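Local coordinates for protein beta-porphyranase B (PDB 4AWD) that hydrolyses the sulfated red-algal polysaccharide porphyran at linkages between beta-D-galactopyranose and alpha-L-galactopyranose-6-sulfate, releasing mostly disaccharides, at residues Leu31-Ile36 and Trp48-Asp53; Glu52-Glu57 and Asn129-Gly134; Tyr117-Gly122 and Gln294-Glu299. All blocks are in the same frame, centred on the assembly; numbering follows the deposited sequence.

Contact 1. Residues Leu31-Ile36 and Trp48-Asp53; sequences LAEEHI and WVVNED
Ile36 reaches Trp48 through a chi1 of -65°, which sets CG2 anti to its own backbone N, and a chi2 of 166°, which stretches CD1 out along the chain. The two branches then find different targets: CG2 of Ile36 packs on CB of Trp48 at 3.8 Å, while CD1 of Ile36 rests on the carbonyl O of Trp48 at 3.5 Å. The indole itself leads away from the helix, its NE1 bonded to the carbonyl of Pro40 and its ring meeting Trp246 edge-to-face. At the other end Val50 offers CG2, with CB of Ala32 4.0 Å from it and OE1 of Glu33 3.5 Å away. Glu33 comes within reach because its chain bends at chi2 (81°). A water accepts the N-H of Val50, with its O 2.9 Å from Val50 N; its approach to the Glu33 carboxylate is too short to be trusted. The direct contacts are van der Waals ones, some between methyls and others between a methyl and an oxygen, and the 229 Å² buried is modest. The arrangement is helix 30-34 and the turn after it packed against strand 46-50, whose neighbour is strand 308-321, in the jelly-roll beta-sandwich that characterises the GH16 family.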
loop_
_atom_site.group_PDB
_atom_site.type_symbol
_atom_site.label_atom_id
_atom_site.label_comp_id
_atom_site.label_asym_id
_atom_site.label_seq_id
_atom_site.Cartn_x
_atom_site.Cartn_y
_atom_site.Cartn_z
ATOM N N LEU A 31 -7.740 7.688 -19.721
ATOM C CA LEU A 31 -8.441 8.056 -18.506
ATOM C C LEU A 31 -7.475 8.711 -17.525
ATOM O O LEU A 31 -7.825 9.701 -16.883
ATOM C CB LEU A 31 -9.149 6.845 -17.893
ATOM C CG LEU A 31 -10.443 6.461 -18.623
ATOM C CD1 LEU A 31 -11.027 5.202 -18.034
ATOM C CD2 LEU A 31 -11.467 7.581 -18.565
ATOM N N ALA A 32 -6.256 8.180 -17.454
ATOM C CA ALA A 32 -5.213 8.735 -16.593
ATOM C C ALA A 32 -4.756 10.107 -17.061
ATOM O O ALA A 32 -4.530 10.984 -16.235
ATOM C CB ALA A 32 -4.016 7.777 -16.473
ATOM N N GLU A 33 -4.613 10.289 -18.375
ATOM C CA GLU A 33 -4.259 11.605 -18.934
ATOM C C GLU A 33 -5.319 12.641 -18.574
ATOM O O GLU A 33 -4.995 13.738 -18.119
ATOM C CB GLU A 33 -4.083 11.537 -20.455
ATOM C CG GLU A 33 -3.603 12.831 -21.102
ATOM C CD GLU A 33 -2.093 13.046 -20.998
ATOM O OE1 GLU A 33 -1.365 12.121 -20.544
ATOM O OE2 GLU A 33 -1.625 14.151 -21.386
ATOM N N GLU A 34 -6.584 12.272 -18.765
ATOM C CA GLU A 34 -7.714 13.125 -18.422
ATOM C C GLU A 34 -7.746 13.465 -16.924
ATOM O O GLU A 34 -8.143 14.569 -16.554
ATOM C CB GLU A 34 -9.018 12.459 -18.877
ATOM C CG GLU A 34 -10.315 13.207 -18.524
ATOM C CD GLU A 34 -10.500 14.547 -19.264
ATOM O OE1 GLU A 34 -9.939 14.742 -20.379
ATOM O OE2 GLU A 34 -11.226 15.414 -18.717
ATOM N N HIS A 35 -7.310 12.530 -16.077
ATOM C CA HIS A 35 -7.295 12.724 -14.620
ATOM C C HIS A 35 -6.292 13.791 -14.113
ATOM O O HIS A 35 -6.354 14.191 -12.950
ATOM C CB HIS A 35 -7.073 11.380 -13.899
ATOM C CG HIS A 35 -7.270 11.440 -12.411
ATOM N ND1 HIS A 35 -8.465 11.814 -11.827
ATOM C CD2 HIS A 35 -6.427 11.160 -11.388
ATOM C CE1 HIS A 35 -8.344 11.773 -10.511
ATOM N NE2 HIS A 35 -7.115 11.383 -10.218
ATOM N N ILE A 36 -5.388 14.258 -14.979
ATOM C CA ILE A 36 -4.432 15.319 -14.621
ATOM C C ILE A 36 -5.128 16.615 -14.150
ATOM O O ILE A 36 -4.624 17.296 -13.250
ATOM C CB ILE A 36 -3.388 15.564 -15.758
ATOM C CG1 ILE A 36 -2.524 14.310 -15.945
ATOM C CG2 ILE A 36 -2.481 16.781 -15.469
ATOM C CD1 ILE A 36 -1.701 14.290 -17.239
ATOM N N TRP A 48 2.515 17.462 -15.338
ATOM C CA TRP A 48 2.290 16.076 -14.979
ATOM C C TRP A 48 2.216 15.230 -16.245
ATOM O O TRP A 48 1.589 15.621 -17.238
ATOM C CB TRP A 48 1.020 15.903 -14.135
ATOM C CG TRP A 48 1.106 16.481 -12.731
ATOM C CD1 TRP A 48 0.456 17.592 -12.256
ATOM C CD2 TRP A 48 1.870 15.960 -11.623
ATOM N NE1 TRP A 48 0.797 17.810 -10.928
ATOM C CE2 TRP A 48 1.655 16.817 -10.520
ATOM C CE3 TRP A 48 2.738 14.867 -11.466
ATOM C CZ2 TRP A 48 2.245 16.593 -9.271
ATOM C CZ3 TRP A 48 3.322 14.643 -10.200
ATOM C CH2 TRP A 48 3.073 15.519 -9.130
ATOM N N VAL A 49 2.867 14.067 -16.187
ATOM C CA VAL A 49 2.929 13.139 -17.299
ATOM C C VAL A 49 2.648 11.711 -16.785
ATOM O O VAL A 49 3.164 11.305 -15.730
ATOM C CB VAL A 49 4.303 13.280 -17.996
ATOM C CG1 VAL A 49 4.960 11.939 -18.265
ATOM C CG2 VAL A 49 4.184 14.151 -19.282
ATOM N N VAL A 50 1.816 10.961 -17.508
ATOM C CA VAL A 50 1.455 9.628 -17.073
ATOM C C VAL A 50 2.718 8.766 -16.950
ATOM O O VAL A 50 3.562 8.756 -17.842
ATOM C CB VAL A 50 0.453 8.959 -18.032
ATOM C CG1 VAL A 50 0.196 7.516 -17.614
ATOM C CG2 VAL A 50 -0.839 9.714 -18.065
ATOM N N ASN A 51 2.861 8.067 -15.826
ATOM C CA ASN A 51 3.874 7.019 -15.737
ATOM C C ASN A 51 3.199 5.687 -16.049
ATOM O O ASN A 51 2.495 5.132 -15.208
ATOM C CB ASN A 51 4.542 7.000 -14.358
ATOM C CG ASN A 51 5.852 6.215 -14.349
ATOM O OD1 ASN A 51 6.041 5.268 -15.113
ATOM N ND2 ASN A 51 6.766 6.617 -13.473
ATOM N N GLU A 52 3.400 5.191 -17.267
ATOM C CA GLU A 52 2.645 4.031 -17.754
ATOM C C GLU A 52 2.926 2.777 -16.952
ATOM O O GLU A 52 2.067 1.905 -16.820
ATOM C CB GLU A 52 2.929 3.777 -19.225
ATOM C CG GLU A 52 2.464 4.912 -20.109
ATOM C CD GLU A 52 2.786 4.715 -21.579
ATOM O OE1 GLU A 52 3.173 3.589 -21.975
ATOM O OE2 GLU A 52 2.633 5.696 -22.341
ATOM N N ASP A 53 4.128 2.720 -16.395
ATOM C CA ASP A 53 4.630 1.542 -15.727
ATOM C C ASP A 53 3.859 1.183 -14.459
ATOM O O ASP A 53 3.869 0.038 -14.043
ATOM C CB ASP A 53 6.124 1.731 -15.442
ATOM C CG ASP A 53 6.978 1.675 -16.721
ATOM O OD1 ASP A 53 6.440 1.343 -17.807
ATOM O OD2 ASP A 53 8.184 1.963 -16.640
HETATM O O HOH W 1 1.031 11.882 -20.169
#

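Contact 2. Residues Glu52-Glu57 and Asn129-Gly134; sequences EDYTDE and NQAHYG. With CA (calcium ion), chain C.
Two connecting loops of the GH16 jelly-roll meet here, Tyr54 of 52-57 touching Gln130 and Ala131 of 129-134; the first loop follows strand 46-50 and the second links strands 117-126 and 134-141. The contact depends on Tyr54. Its first torsion places CG beside the backbone N, anti to the carbonyl carbon, and sends the ring across to the bend at Gln130 and Ala131. There CB of Ala131 sits over one ring face, 3.8 Å from the centroid of the Tyr54 ring and only 16° off its normal, which meets the geometry of a CH-pi contact. CB of Asp53 covers the opposite face near the rim, so the ring is held between its own sequence neighbour and the other loop. Ala316 of strand 308-321 and Ile282 of strand 281-285 also touch the Tyr54 side chain, which is buried.

Farther along the first loop, Glu57 binds the calcium ion through its carbonyl O, 2.4 Å from the metal. A water also bound to the calcium ion donates to OE1 of Glu57, so the residue serves the site both directly and through the second shell. Asn59, Gly94 and Asp312 supply further ligands, and OE1 of Glu57 also pairs with Arg315.

At the phenol end, the N-H of Gln130 is donated to OH of Tyr54 over 2.8 Å, with an N-H...O angle of 145°, a moderately bent bond. The amide of Ala131 also comes near the hydroxyl, but its angle is too poor for a second bond. Within loop 129-134, NE2 of Gln130 reaches OD1 of Asn129 at 2.9 Å in a nearly straight bond; the acceptor lies in the plane of the Gln130 amide, whereas NE2 stands 50° out of the carbonyl plane of Asn129.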
loop_
_atom_site.group_PDB
_atom_site.type_symbol
_atom_site.label_atom_id
_atom_site.label_comp_id
_atom_site.label_asym_id
_atom_site.label_seq_id
_atom_site.Cartn_x
_atom_site.Cartn_y
_atom_site.Cartn_z
ATOM N N GLU A 52 3.400 5.191 -17.267
ATOM C CA GLU A 52 2.645 4.031 -17.754
ATOM C C GLU A 52 2.926 2.777 -16.952
ATOM O O GLU A 52 2.067 1.905 -16.820
ATOM C CB GLU A 52 2.929 3.777 -19.225
ATOM C CG GLU A 52 2.464 4.912 -20.109
ATOM C CD GLU A 52 2.786 4.715 -21.579
ATOM O OE1 GLU A 52 3.173 3.589 -21.975
ATOM O OE2 GLU A 52 2.633 5.696 -22.341
ATOM N N ASP A 53 4.128 2.720 -16.395
ATOM C CA ASP A 53 4.630 1.542 -15.727
ATOM C C ASP A 53 3.859 1.183 -14.459
ATOM O O ASP A 53 3.869 0.038 -14.043
ATOM C CB ASP A 53 6.124 1.731 -15.442
ATOM C CG ASP A 53 6.978 1.675 -16.721
ATOM O OD1 ASP A 53 6.440 1.343 -17.807
ATOM O OD2 ASP A 53 8.184 1.963 -16.640
ATOM N N TYR A 54 3.176 2.153 -13.860
ATOM C CA TYR A 54 2.450 1.911 -12.605
ATOM C C TYR A 54 1.007 2.396 -12.719
ATOM O O TYR A 54 0.365 2.751 -11.740
ATOM C CB TYR A 54 3.204 2.555 -11.429
ATOM C CG TYR A 54 4.682 2.276 -11.526
ATOM C CD1 TYR A 54 5.198 1.024 -11.178
ATOM C CD2 TYR A 54 5.562 3.238 -12.040
ATOM C CE1 TYR A 54 6.564 0.741 -11.307
ATOM C CE2 TYR A 54 6.923 2.967 -12.175
ATOM C CZ TYR A 54 7.417 1.722 -11.808
ATOM O OH TYR A 54 8.766 1.467 -11.940
ATOM N N THR A 55 0.507 2.385 -13.950
ATOM C CA THR A 55 -0.799 2.922 -14.246
ATOM C C THR A 55 -1.599 1.824 -14.898
ATOM O O THR A 55 -1.108 1.151 -15.828
ATOM C CB THR A 55 -0.693 4.170 -15.168
ATOM O OG1 THR A 55 -0.135 5.265 -14.429
ATOM C CG2 THR A 55 -2.042 4.576 -15.684
ATOM N N ASP A 56 -2.824 1.645 -14.407
ATOM C CA ASP A 56 -3.727 0.627 -14.917
ATOM C C ASP A 56 -5.176 0.888 -14.539
ATOM O O ASP A 56 -5.513 1.060 -13.349
ATOM C CB ASP A 56 -3.332 -0.769 -14.414
ATOM C CG ASP A 56 -3.773 -1.880 -15.366
ATOM O OD1 ASP A 56 -4.869 -1.782 -15.978
ATOM O OD2 ASP A 56 -3.014 -2.862 -15.491
ATOM N N GLU A 57 -6.030 0.852 -15.558
ATOM C CA GLU A 57 -7.450 1.078 -15.393
ATOM C C GLU A 57 -8.173 -0.228 -15.079
ATOM O O GLU A 57 -9.317 -0.226 -14.646
ATOM C CB GLU A 57 -8.020 1.724 -16.656
ATOM C CG GLU A 57 -7.403 3.066 -17.009
ATOM C CD GLU A 57 -7.607 4.134 -15.931
ATOM O OE1 GLU A 57 -8.649 4.121 -15.227
ATOM O OE2 GLU A 57 -6.724 5.010 -15.802
ATOM N N ASN A 129 10.238 -1.643 -10.607
ATOM C CA ASN A 129 10.469 -1.132 -9.274
ATOM C C ASN A 129 11.208 0.210 -9.267
ATOM O O ASN A 129 12.019 0.473 -8.386
ATOM C CB ASN A 129 11.240 -2.176 -8.461
ATOM C CG ASN A 129 12.579 -2.512 -9.077
ATOM O OD1 ASN A 129 12.994 -1.880 -10.047
ATOM N ND2 ASN A 129 13.254 -3.522 -8.532
ATOM N N GLN A 130 10.901 1.063 -10.234
ATOM C CA GLN A 130 11.588 2.348 -10.376
ATOM C C GLN A 130 10.628 3.522 -10.219
ATOM O O GLN A 130 10.851 4.603 -10.803
ATOM C CB GLN A 130 12.289 2.428 -11.743
ATOM C CG GLN A 130 13.342 1.342 -11.979
ATOM C CD GLN A 130 14.504 1.474 -11.020
ATOM O OE1 GLN A 130 15.228 2.464 -11.052
ATOM N NE2 GLN A 130 14.685 0.475 -10.151
ATOM N N ALA A 131 9.554 3.318 -9.455
ATOM C CA ALA A 131 8.633 4.419 -9.170
ATOM C C ALA A 131 9.300 5.312 -8.141
ATOM O O ALA A 131 9.633 4.849 -7.055
ATOM C CB ALA A 131 7.310 3.905 -8.652
ATOM N N HIS A 132 9.539 6.576 -8.505
ATOM C CA HIS A 132 10.157 7.535 -7.586
ATOM C C HIS A 132 9.284 8.781 -7.442
ATOM O O HIS A 132 8.051 8.666 -7.420
ATOM C CB HIS A 132 11.591 7.902 -8.014
ATOM C CG HIS A 132 12.529 8.106 -6.858
ATOM N ND1 HIS A 132 13.899 8.087 -6.998
ATOM C CD2 HIS A 132 12.291 8.284 -5.535
ATOM C CE1 HIS A 132 14.464 8.272 -5.817
ATOM N NE2 HIS A 132 13.511 8.384 -4.911
ATOM N N TYR A 133 9.911 9.959 -7.356
ATOM C CA TYR A 133 9.176 11.218 -7.132
ATOM C C TYR A 133 8.135 11.387 -8.216
ATOM O O TYR A 133 8.387 11.096 -9.403
ATOM C CB TYR A 133 10.101 12.446 -7.075
ATOM C CG TYR A 133 11.336 12.240 -6.224
ATOM C CD1 TYR A 133 11.243 11.673 -4.957
ATOM C CD2 TYR A 133 12.602 12.571 -6.701
ATOM C CE1 TYR A 133 12.365 11.467 -4.184
ATOM C CE2 TYR A 133 13.740 12.373 -5.913
ATOM C CZ TYR A 133 13.598 11.821 -4.659
ATOM O OH TYR A 133 14.687 11.592 -3.875
ATOM N N GLY A 134 6.958 11.827 -7.794
ATOM C CA GLY A 134 5.792 11.788 -8.650
ATOM C C GLY A 134 4.534 11.650 -7.827
ATOM O O GLY A 134 4.538 11.904 -6.614
HETATM CA CA CA C . -11.508 0.657 -14.054
HETATM O O HOH W 2 -10.996 2.716 -15.099
#

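Contact 3. Residues Tyr117-Gly122 and Gln294-Glu299; sequences YRLAGG and QVPTAE
Strand 117-126 meets the long loop that runs from strand 281-285 toward strand 308-321, and the meeting point is a small apolar patch formed by Leu119, Val295 and Pro296. Leu119 carries most of it. Its chi1 of -73° sets CG beside the backbone N, and both methyls of the fork are used: CD2 of Leu119 lies 3.4 Å from the carbonyl O of Pro296, and CD1 lies 3.6 Å from the same O. The fork therefore straddles a backbone oxygen, a contact of van der Waals character because carbon meets oxygen on both prongs. CD1 of Leu119 has two further neighbours, CB of Val295 at 3.7 Å and CD of the Pro296 ring at 3.9 Å, so one methyl is packed against two consecutive residues of the loop.

In the GH16 jelly-roll, strand 117-126 pairs with strands 95-107 and 281-285, and here the side chain of Val295 is about 9 Å from those of Arg79 and Glu287, both predicted by similarity to bind substrate. The patch thus lies near the probable substrate cleft without being part of it on this evidence. Leu119 also touches Ala82 of strand 82-84, while Pro296 is covered by Thr146 and Leu301 and Val295 by Thr288.

Arg118 supplies the outer margin. Its CG sits between the backbone N and the carbonyl carbon (chi1 65°), and the chain then runs extended as far as NE, bringing NH2 of Arg118 to 3.4 Å from CG2 of Val295, the two side chains crossing at a slant. Just upstream, the carbonyl O of Gln294 receives hydrogen bonds from OG1 of Thr146 and NH1 of Arg187.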
loop_
_atom_site.group_PDB
_atom_site.type_symbol
_atom_site.label_atom_id
_atom_site.label_comp_id
_atom_site.label_asym_id
_atom_site.label_seq_id
_atom_site.Cartn_x
_atom_site.Cartn_y
_atom_site.Cartn_z
ATOM N N TYR A 117 -1.620 -20.794 8.284
ATOM C CA TYR A 117 -2.571 -20.027 7.453
ATOM C C TYR A 117 -3.897 -20.742 7.185
ATOM O O TYR A 117 -3.918 -21.887 6.742
ATOM C CB TYR A 117 -1.937 -19.656 6.101
ATOM C CG TYR A 117 -0.667 -18.844 6.223
ATOM C CD1 TYR A 117 -0.694 -17.560 6.772
ATOM C CD2 TYR A 117 0.554 -19.351 5.778
ATOM C CE1 TYR A 117 0.457 -16.803 6.892
ATOM C CE2 TYR A 117 1.710 -18.598 5.883
ATOM C CZ TYR A 117 1.649 -17.322 6.453
ATOM O OH TYR A 117 2.780 -16.561 6.573
ATOM N N ARG A 118 -4.999 -20.053 7.450
ATOM C CA ARG A 118 -6.331 -20.570 7.134
ATOM C C ARG A 118 -7.156 -19.543 6.379
ATOM O O ARG A 118 -8.316 -19.792 6.054
ATOM C CB ARG A 118 -7.068 -21.032 8.398
ATOM C CG ARG A 118 -7.381 -19.904 9.370
ATOM C CD ARG A 118 -8.079 -20.398 10.610
ATOM N NE ARG A 118 -8.831 -19.325 11.264
ATOM C CZ ARG A 118 -8.379 -18.592 12.284
ATOM N NH1 ARG A 118 -7.158 -18.794 12.795
ATOM N NH2 ARG A 118 -9.159 -17.651 12.803
ATOM N N LEU A 119 -6.556 -18.388 6.112
ATOM C CA LEU A 119 -7.183 -17.366 5.298
ATOM C C LEU A 119 -6.278 -17.020 4.128
ATOM O O LEU A 119 -5.041 -16.987 4.252
ATOM C CB LEU A 119 -7.493 -16.113 6.131
ATOM C CG LEU A 119 -8.654 -16.177 7.142
ATOM C CD1 LEU A 119 -8.572 -15.021 8.133
ATOM C CD2 LEU A 119 -10.008 -16.174 6.440
ATOM N N ALA A 120 -6.888 -16.774 2.978
ATOM C CA ALA A 120 -6.121 -16.322 1.832
ATOM C C ALA A 120 -6.576 -14.936 1.380
ATOM O O ALA A 120 -7.775 -14.688 1.173
ATOM C CB ALA A 120 -6.177 -17.338 0.702
ATOM N N GLY A 121 -5.604 -14.031 1.262
ATOM C CA GLY A 121 -5.822 -12.728 0.624
ATOM C C GLY A 121 -5.023 -12.588 -0.659
ATOM O O GLY A 121 -4.626 -13.583 -1.268
ATOM N N GLY A 122 -4.773 -11.343 -1.055
ATOM C CA GLY A 122 -4.004 -11.038 -2.259
ATOM C C GLY A 122 -2.891 -10.041 -2.006
ATOM O O GLY A 122 -3.035 -9.132 -1.204
ATOM N N GLN A 294 -9.988 -10.577 15.493
ATOM C CA GLN A 294 -11.260 -11.109 14.985
ATOM C C GLN A 294 -11.260 -11.112 13.459
ATOM O O GLN A 294 -12.007 -10.366 12.797
ATOM C CB GLN A 294 -12.473 -10.373 15.562
ATOM C CG GLN A 294 -12.513 -10.449 17.084
ATOM C CD GLN A 294 -13.736 -9.805 17.676
ATOM O OE1 GLN A 294 -14.858 -10.005 17.184
ATOM N NE2 GLN A 294 -13.542 -9.034 18.756
ATOM N N VAL A 295 -10.376 -11.953 12.929
ATOM C CA VAL A 295 -10.178 -12.141 11.506
ATOM C C VAL A 295 -11.429 -12.780 10.919
ATOM O O VAL A 295 -12.226 -13.369 11.662
ATOM C CB VAL A 295 -8.931 -13.020 11.219
ATOM C CG1 VAL A 295 -7.674 -12.341 11.751
ATOM C CG2 VAL A 295 -9.091 -14.416 11.827
ATOM N N PRO A 296 -11.626 -12.635 9.593
ATOM C CA PRO A 296 -12.819 -13.178 8.917
ATOM C C PRO A 296 -13.025 -14.670 9.167
ATOM O O PRO A 296 -12.068 -15.446 9.092
ATOM C CB PRO A 296 -12.533 -12.916 7.438
ATOM C CG PRO A 296 -11.616 -11.708 7.434
ATOM C CD PRO A 296 -10.761 -11.864 8.673
ATOM N N THR A 297 -14.253 -15.055 9.522
ATOM C CA THR A 297 -14.622 -16.467 9.625
ATOM C C THR A 297 -15.086 -16.885 8.248
ATOM O O THR A 297 -15.179 -16.046 7.356
ATOM C CB THR A 297 -15.819 -16.704 10.577
ATOM O OG1 THR A 297 -16.985 -16.059 10.036
ATOM C CG2 THR A 297 -15.537 -16.205 11.996
ATOM N N ALA A 298 -15.421 -18.164 8.084
ATOM C CA ALA A 298 -16.064 -18.650 6.861
ATOM C C ALA A 298 -17.317 -17.851 6.530
ATOM O O ALA A 298 -17.499 -17.395 5.386
ATOM C CB ALA A 298 -16.390 -20.131 6.966
ATOM N N GLU A 299 -18.166 -17.660 7.535
ATOM C CA GLU A 299 -19.417 -16.938 7.330
ATOM C C GLU A 299 -19.189 -15.486 6.963
ATOM O O GLU A 299 -19.942 -14.935 6.152
ATOM C CB GLU A 299 -20.316 -17.028 8.563
ATOM C CG GLU A 299 -21.559 -16.145 8.497
ATOM C CD GLU A 299 -22.543 -16.563 7.400
ATOM O OE1 GLU A 299 -22.546 -17.750 6.981
ATOM O OE2 GLU A 299 -23.324 -15.689 6.967
#

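From the N terminus, the chain closes a first, short loop in contact 1, which joins helix 30-34 to strand 46-50. Contact 2 opens where contact 1 ends, sharing Glu52 and Asp53, and ties the loop after strand 46-50 to the loop between strands 117-126 and 134-141. The two abut, their centres about 10 Å apart. Contact 3 opens at 117-122, inside the span of contact 2, and closes only at 294-299, joining strand 117-126 to the loop between strands 281-285 and 308-321. Contacts 2 and 3 therefore cross, whereas 1 and 3 follow in series. Contact 3 lies on the opposite side of the chain's centre from the other two.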